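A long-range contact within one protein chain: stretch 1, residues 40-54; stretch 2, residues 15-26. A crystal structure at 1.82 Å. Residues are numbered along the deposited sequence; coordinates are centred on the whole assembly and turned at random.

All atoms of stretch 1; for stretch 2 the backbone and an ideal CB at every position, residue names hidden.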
# COMPACT_ATOMS: atom_id res chain seq x y z
N LYS B 40 -14.04 -6.90 -4.16
CA LYS B 40 -14.60 -6.81 -5.50
C LYS B 40 -13.96 -7.83 -6.44
O LYS B 40 -12.94 -8.45 -6.12
CB LYS B 40 -14.44 -5.38 -6.03
CG LYS B 40 -15.34 -4.35 -5.35
CD LYS B 40 -14.84 -2.93 -5.66
CE LYS B 40 -15.68 -1.85 -4.99
NZ LYS B 40 -16.96 -1.62 -5.72
N THR B 41 -14.57 -8.01 -7.62
CA THR B 41 -14.06 -8.97 -8.59
C THR B 41 -12.71 -8.52 -9.14
O THR B 41 -12.34 -7.34 -9.09
CB THR B 41 -14.99 -9.13 -9.79
OG1 THR B 41 -15.01 -7.91 -10.54
CG2 THR B 41 -16.41 -9.51 -9.38
N PHE B 42 -12.02 -9.50 -9.72
CA PHE B 42 -10.73 -9.26 -10.37
C PHE B 42 -10.81 -8.10 -11.36
O PHE B 42 -9.96 -7.20 -11.36
CB PHE B 42 -10.29 -10.55 -11.05
CG PHE B 42 -8.96 -10.46 -11.75
CD1 PHE B 42 -7.80 -10.44 -11.02
CD2 PHE B 42 -8.89 -10.44 -13.13
CE1 PHE B 42 -6.57 -10.36 -11.65
CE2 PHE B 42 -7.66 -10.37 -13.77
CZ PHE B 42 -6.50 -10.33 -13.03
N GLU B 43 -11.84 -8.09 -12.23
CA GLU B 43 -11.92 -7.06 -13.26
C GLU B 43 -12.35 -5.70 -12.74
O GLU B 43 -12.13 -4.69 -13.42
CB GLU B 43 -12.89 -7.47 -14.39
CG GLU B 43 -12.30 -8.52 -15.30
CD GLU B 43 -13.13 -8.71 -16.57
OE1 GLU B 43 -14.32 -9.08 -16.47
OE2 GLU B 43 -12.58 -8.48 -17.66
N GLU B 44 -12.94 -5.61 -11.55
CA GLU B 44 -13.33 -4.29 -11.09
C GLU B 44 -12.37 -3.70 -10.07
O GLU B 44 -12.43 -2.49 -9.84
CB GLU B 44 -14.75 -4.31 -10.53
CG GLU B 44 -14.97 -5.20 -9.37
CD GLU B 44 -16.44 -5.48 -9.15
OE1 GLU B 44 -16.79 -6.04 -8.09
OE2 GLU B 44 -17.25 -5.14 -10.04
N GLN B 45 -11.43 -4.48 -9.54
CA GLN B 45 -10.58 -4.07 -8.42
C GLN B 45 -9.09 -4.26 -8.69
O GLN B 45 -8.28 -3.40 -8.35
CB GLN B 45 -11.01 -4.89 -7.17
CG GLN B 45 -10.21 -4.64 -5.90
CD GLN B 45 -10.49 -3.27 -5.32
OE1 GLN B 45 -11.56 -2.71 -5.52
NE2 GLN B 45 -9.51 -2.73 -4.61
N ALA B 46 -8.72 -5.37 -9.30
CA ALA B 46 -7.32 -5.71 -9.54
C ALA B 46 -6.79 -5.14 -10.85
O ALA B 46 -5.61 -4.78 -10.93
CB ALA B 46 -7.16 -7.24 -9.55
N VAL B 47 -7.59 -5.12 -11.90
CA VAL B 47 -7.14 -4.65 -13.21
C VAL B 47 -7.65 -3.24 -13.39
O VAL B 47 -8.87 -3.00 -13.42
CB VAL B 47 -7.63 -5.57 -14.34
CG1 VAL B 47 -7.07 -5.09 -15.68
CG2 VAL B 47 -7.20 -6.99 -14.06
N ARG B 48 -6.74 -2.28 -13.47
CA ARG B 48 -7.14 -0.88 -13.37
C ARG B 48 -6.76 -0.10 -14.61
O ARG B 48 -5.65 -0.26 -15.15
CB ARG B 48 -6.53 -0.20 -12.12
CG ARG B 48 -6.82 -0.95 -10.85
CD ARG B 48 -6.41 -0.16 -9.62
NE ARG B 48 -6.78 -0.85 -8.38
CZ ARG B 48 -6.50 -0.38 -7.17
NH1 ARG B 48 -5.86 0.77 -7.05
NH2 ARG B 48 -6.87 -1.06 -6.09
N TYR B 49 -7.69 0.74 -15.04
CA TYR B 49 -7.54 1.69 -16.14
C TYR B 49 -7.45 0.98 -17.49
O TYR B 49 -6.85 1.51 -18.42
CB TYR B 49 -6.32 2.60 -15.95
CG TYR B 49 -6.28 3.25 -14.58
CD1 TYR B 49 -7.12 4.31 -14.27
CD2 TYR B 49 -5.40 2.79 -13.59
CE1 TYR B 49 -7.09 4.93 -13.02
CE2 TYR B 49 -5.36 3.42 -12.32
CZ TYR B 49 -6.21 4.46 -12.04
OH TYR B 49 -6.18 5.07 -10.78
N LEU B 50 -8.07 -0.19 -17.60
CA LEU B 50 -8.13 -0.95 -18.86
C LEU B 50 -9.44 -0.66 -19.59
O LEU B 50 -10.51 -1.13 -19.19
CB LEU B 50 -7.98 -2.44 -18.59
CG LEU B 50 -7.74 -3.25 -19.86
CD1 LEU B 50 -6.56 -2.68 -20.60
CD2 LEU B 50 -7.45 -4.66 -19.48
N LEU B 51 -9.35 0.12 -20.68
CA LEU B 51 -10.54 0.41 -21.49
C LEU B 51 -11.28 -0.88 -21.85
O LEU B 51 -10.67 -1.89 -22.21
CB LEU B 51 -10.16 1.17 -22.77
CG LEU B 51 -9.77 2.65 -22.59
CD1 LEU B 51 -9.36 3.29 -23.91
CD2 LEU B 51 -10.92 3.43 -21.97
N GLY B 52 -12.59 -0.84 -21.74
CA GLY B 52 -13.42 -1.99 -22.05
C GLY B 52 -13.92 -2.71 -20.84
O GLY B 52 -14.70 -3.66 -20.97
N ASP B 53 -13.52 -2.28 -19.65
CA ASP B 53 -14.05 -2.84 -18.42
C ASP B 53 -15.46 -2.29 -18.24
O ASP B 53 -16.01 -1.61 -19.11
CB ASP B 53 -13.13 -2.52 -17.25
CG ASP B 53 -12.91 -1.01 -17.04
OD1 ASP B 53 -13.56 -0.18 -17.74
OD2 ASP B 53 -12.11 -0.66 -16.14
N ALA B 54 -16.04 -2.57 -17.07
CA ALA B 54 -17.42 -2.17 -16.78
C ALA B 54 -17.67 -0.67 -16.91
O ALA B 54 -18.68 -0.29 -17.53
CB ALA B 54 -17.82 -2.68 -15.39
N UNK B 15 -11.77 -18.70 -10.37
CA UNK B 15 -11.14 -19.05 -11.63
C UNK B 15 -11.31 -17.91 -12.63
O UNK B 15 -12.43 -17.49 -12.92
CB UNK B 15 -11.73 -20.35 -12.19
N UNK B 16 -10.19 -17.38 -13.13
CA UNK B 16 -10.25 -16.17 -13.95
C UNK B 16 -10.72 -16.44 -15.37
O UNK B 16 -11.43 -15.61 -15.95
CB UNK B 16 -8.88 -15.50 -13.99
N UNK B 17 -10.33 -17.56 -15.96
CA UNK B 17 -10.66 -17.79 -17.37
C UNK B 17 -12.16 -17.91 -17.59
O UNK B 17 -12.67 -17.47 -18.63
CB UNK B 17 -9.96 -19.05 -17.88
N UNK B 18 -12.89 -18.48 -16.63
CA UNK B 18 -14.34 -18.61 -16.74
C UNK B 18 -15.08 -17.33 -16.41
O UNK B 18 -16.28 -17.23 -16.71
CB UNK B 18 -14.83 -19.73 -15.82
N UNK B 19 -14.41 -16.34 -15.82
CA UNK B 19 -15.07 -15.13 -15.35
C UNK B 19 -14.80 -13.92 -16.22
O UNK B 19 -15.73 -13.15 -16.50
CB UNK B 19 -14.63 -14.83 -13.92
N UNK B 20 -13.56 -13.75 -16.68
CA UNK B 20 -13.13 -12.48 -17.26
C UNK B 20 -13.85 -12.21 -18.57
O UNK B 20 -14.08 -13.11 -19.38
CB UNK B 20 -11.62 -12.48 -17.48
N UNK B 21 -14.23 -10.95 -18.79
CA UNK B 21 -14.99 -10.57 -19.97
C UNK B 21 -14.37 -9.46 -20.80
O UNK B 21 -14.72 -9.33 -21.98
CB UNK B 21 -16.40 -10.14 -19.54
N UNK B 22 -13.45 -8.70 -20.25
CA UNK B 22 -12.84 -7.61 -20.99
C UNK B 22 -12.09 -8.18 -22.19
O UNK B 22 -11.16 -8.98 -22.01
CB UNK B 22 -11.90 -6.80 -20.09
N UNK B 23 -12.42 -7.77 -23.42
CA UNK B 23 -11.67 -8.27 -24.58
C UNK B 23 -10.19 -7.94 -24.52
O UNK B 23 -9.40 -8.53 -25.27
CB UNK B 23 -12.26 -7.70 -25.87
N UNK B 24 -9.79 -7.02 -23.65
CA UNK B 24 -8.41 -6.62 -23.58
C UNK B 24 -7.64 -7.38 -22.51
O UNK B 24 -6.45 -7.11 -22.30
CB UNK B 24 -8.32 -5.11 -23.32
N UNK B 25 -8.27 -8.38 -21.89
CA UNK B 25 -7.60 -9.27 -20.95
C UNK B 25 -7.61 -10.69 -21.51
O UNK B 25 -8.61 -11.13 -22.09
CB UNK B 25 -8.27 -9.22 -19.58
N UNK B 26 -6.48 -11.37 -21.38
CA UNK B 26 -6.35 -12.78 -21.72
C UNK B 26 -5.80 -13.50 -20.49
O UNK B 26 -4.74 -13.12 -19.98
CB UNK B 26 -5.45 -12.98 -22.94

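Position 15 lies beyond the reach of stretch 1, which therefore sets no preference; the residue is Asn-15, whose OD1 accepts from the backbone N of position 18 (3.1 Å) and steadies the turn that follows.

At position 16 the CB points toward stretch 1, and the nearest atom to the ideal CB is Phe-42 CD2, 5.1 Å off. A sizeable apolar chain such as leucine, isoleucine or methionine could cover that ring. Leu-16 does so: its CD1 sits 3.9 Å from the centroid of the Phe-42 ring, almost on the ring normal, a CH-pi contact, while its CD2 comes within 3.6 Å of Phe-42 CG.

Positions 17 and 18 are out of reach, so stretch 1 places no demand on them; they are Lys-17 and Glu-18.

Position 19 points toward stretch 1 but finds nothing within 5.5 Å of its CB, so a long chain is needed to cross the gap. Near the start of the helix, Phe-42 N and Glu-43 N can donate, which favours an acceptor such as glutamine or glutamate. Gln-19 extends fully, and its OE1 receives hydrogen bonds from two waters, at 2.6 Å from water 1 and, weakly, at 3.0 Å from water 2. These waters in turn accept from Phe-42 N and Glu-43 N.

Position 20 points sideways, its CB 4.1 Å from Glu-43 OE2, with the Phe-42 ring nearby. A compact apolar residue fits; Val-20 places CG2 4.1 Å from Phe-42 CD2.

At position 21 the backbone N donates to Glu-43 OE1 at 3.0 Å, a bond any side chain but proline would allow, so many would serve; the deposited residue is Lys-21, whose side chain leads away at its end.

Position 22 brings its CB within a tight 3.0 Å of Glu-43 OE2, and its backbone N donates to Glu-43 OE2 at 2.7 Å. The CB faces the 50–53 turn, and a short polar chain suits it. In Asn-22, OD1 accepts from the backbone N of position 24 at 2.8 Å, bracing the type I turn. Gly-52 leaves room here, since a CB on it would clash with Asn-22 OD1.

Position 23, second in that turn, has a phi of -60°, ideal for proline, and Pro-23 occupies it.

Position 24 faces Leu-51 O, 4.1 Å from its CB, so a short donor such as asparagine suits. Asn-24 ND2 donates to Leu-51 O at 2.9 Å.

Position 25 points toward Leu-50 CD2, inviting a branched aliphatic. Ile-25 packs CG1 3.4 Å from Leu-50 CD2 and CD1 3.9 Å from Val-47 CG1.

Position 26 is out of reach; it is Glu-26.

Stretch 2, residues 15-26: NLKEQVKNPNIE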
# COMPACT_ATOMS: atom_id res chain seq x y z
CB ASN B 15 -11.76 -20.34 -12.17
CG ASN B 15 -11.13 -20.78 -13.48
OD1 ASN B 15 -11.38 -20.19 -14.53
ND2 ASN B 15 -10.33 -21.85 -13.42
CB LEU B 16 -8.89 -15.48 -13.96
CG LEU B 16 -8.56 -14.91 -12.57
CD1 LEU B 16 -7.20 -14.24 -12.53
CD2 LEU B 16 -9.64 -13.94 -12.15
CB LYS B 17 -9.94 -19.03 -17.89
CG LYS B 17 -10.21 -19.30 -19.36
CD LYS B 17 -9.17 -20.26 -19.96
CE LYS B 17 -9.50 -20.57 -21.43
NZ LYS B 17 -8.37 -21.26 -22.12
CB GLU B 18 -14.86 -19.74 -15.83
CG GLU B 18 -14.74 -19.46 -14.34
CD GLU B 18 -15.38 -20.55 -13.47
OE1 GLU B 18 -15.66 -20.29 -12.27
OE2 GLU B 18 -15.61 -21.66 -14.00
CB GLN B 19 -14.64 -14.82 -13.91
CG GLN B 19 -15.29 -13.57 -13.38
CD GLN B 19 -14.95 -13.31 -11.93
OE1 GLN B 19 -13.79 -13.16 -11.57
NE2 GLN B 19 -15.98 -13.26 -11.09
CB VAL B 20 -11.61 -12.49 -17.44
CG1 VAL B 20 -11.15 -11.39 -18.34
CG2 VAL B 20 -10.93 -12.41 -16.04
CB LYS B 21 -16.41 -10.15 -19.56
CG LYS B 21 -17.20 -11.25 -18.86
CD LYS B 21 -18.68 -11.14 -19.21
CE LYS B 21 -19.47 -12.35 -18.74
NZ LYS B 21 -20.82 -12.39 -19.41
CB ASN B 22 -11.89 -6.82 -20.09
CG ASN B 22 -11.45 -5.51 -20.71
OD1 ASN B 22 -11.34 -5.39 -21.93
ND2 ASN B 22 -11.18 -4.52 -19.87
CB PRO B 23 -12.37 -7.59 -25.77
CG PRO B 23 -13.07 -6.41 -25.21
CD PRO B 23 -13.46 -6.79 -23.80
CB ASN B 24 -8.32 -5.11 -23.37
CG ASN B 24 -8.67 -4.34 -24.61
OD1 ASN B 24 -8.24 -4.68 -25.71
ND2 ASN B 24 -9.52 -3.32 -24.46
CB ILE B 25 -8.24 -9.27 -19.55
CG1 ILE B 25 -8.35 -7.86 -19.01
CG2 ILE B 25 -7.36 -10.05 -18.59
CD1 ILE B 25 -9.04 -7.78 -17.61
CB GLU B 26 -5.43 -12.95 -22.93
CG GLU B 26 -4.78 -14.30 -23.04
CD GLU B 26 -3.75 -14.34 -24.14
OE1 GLU B 26 -3.82 -13.49 -25.06
OE2 GLU B 26 -2.86 -15.22 -24.10
O HOH W 1 -12.86 -12.25 -9.28
O HOH W 2 -13.47 -10.37 -12.71
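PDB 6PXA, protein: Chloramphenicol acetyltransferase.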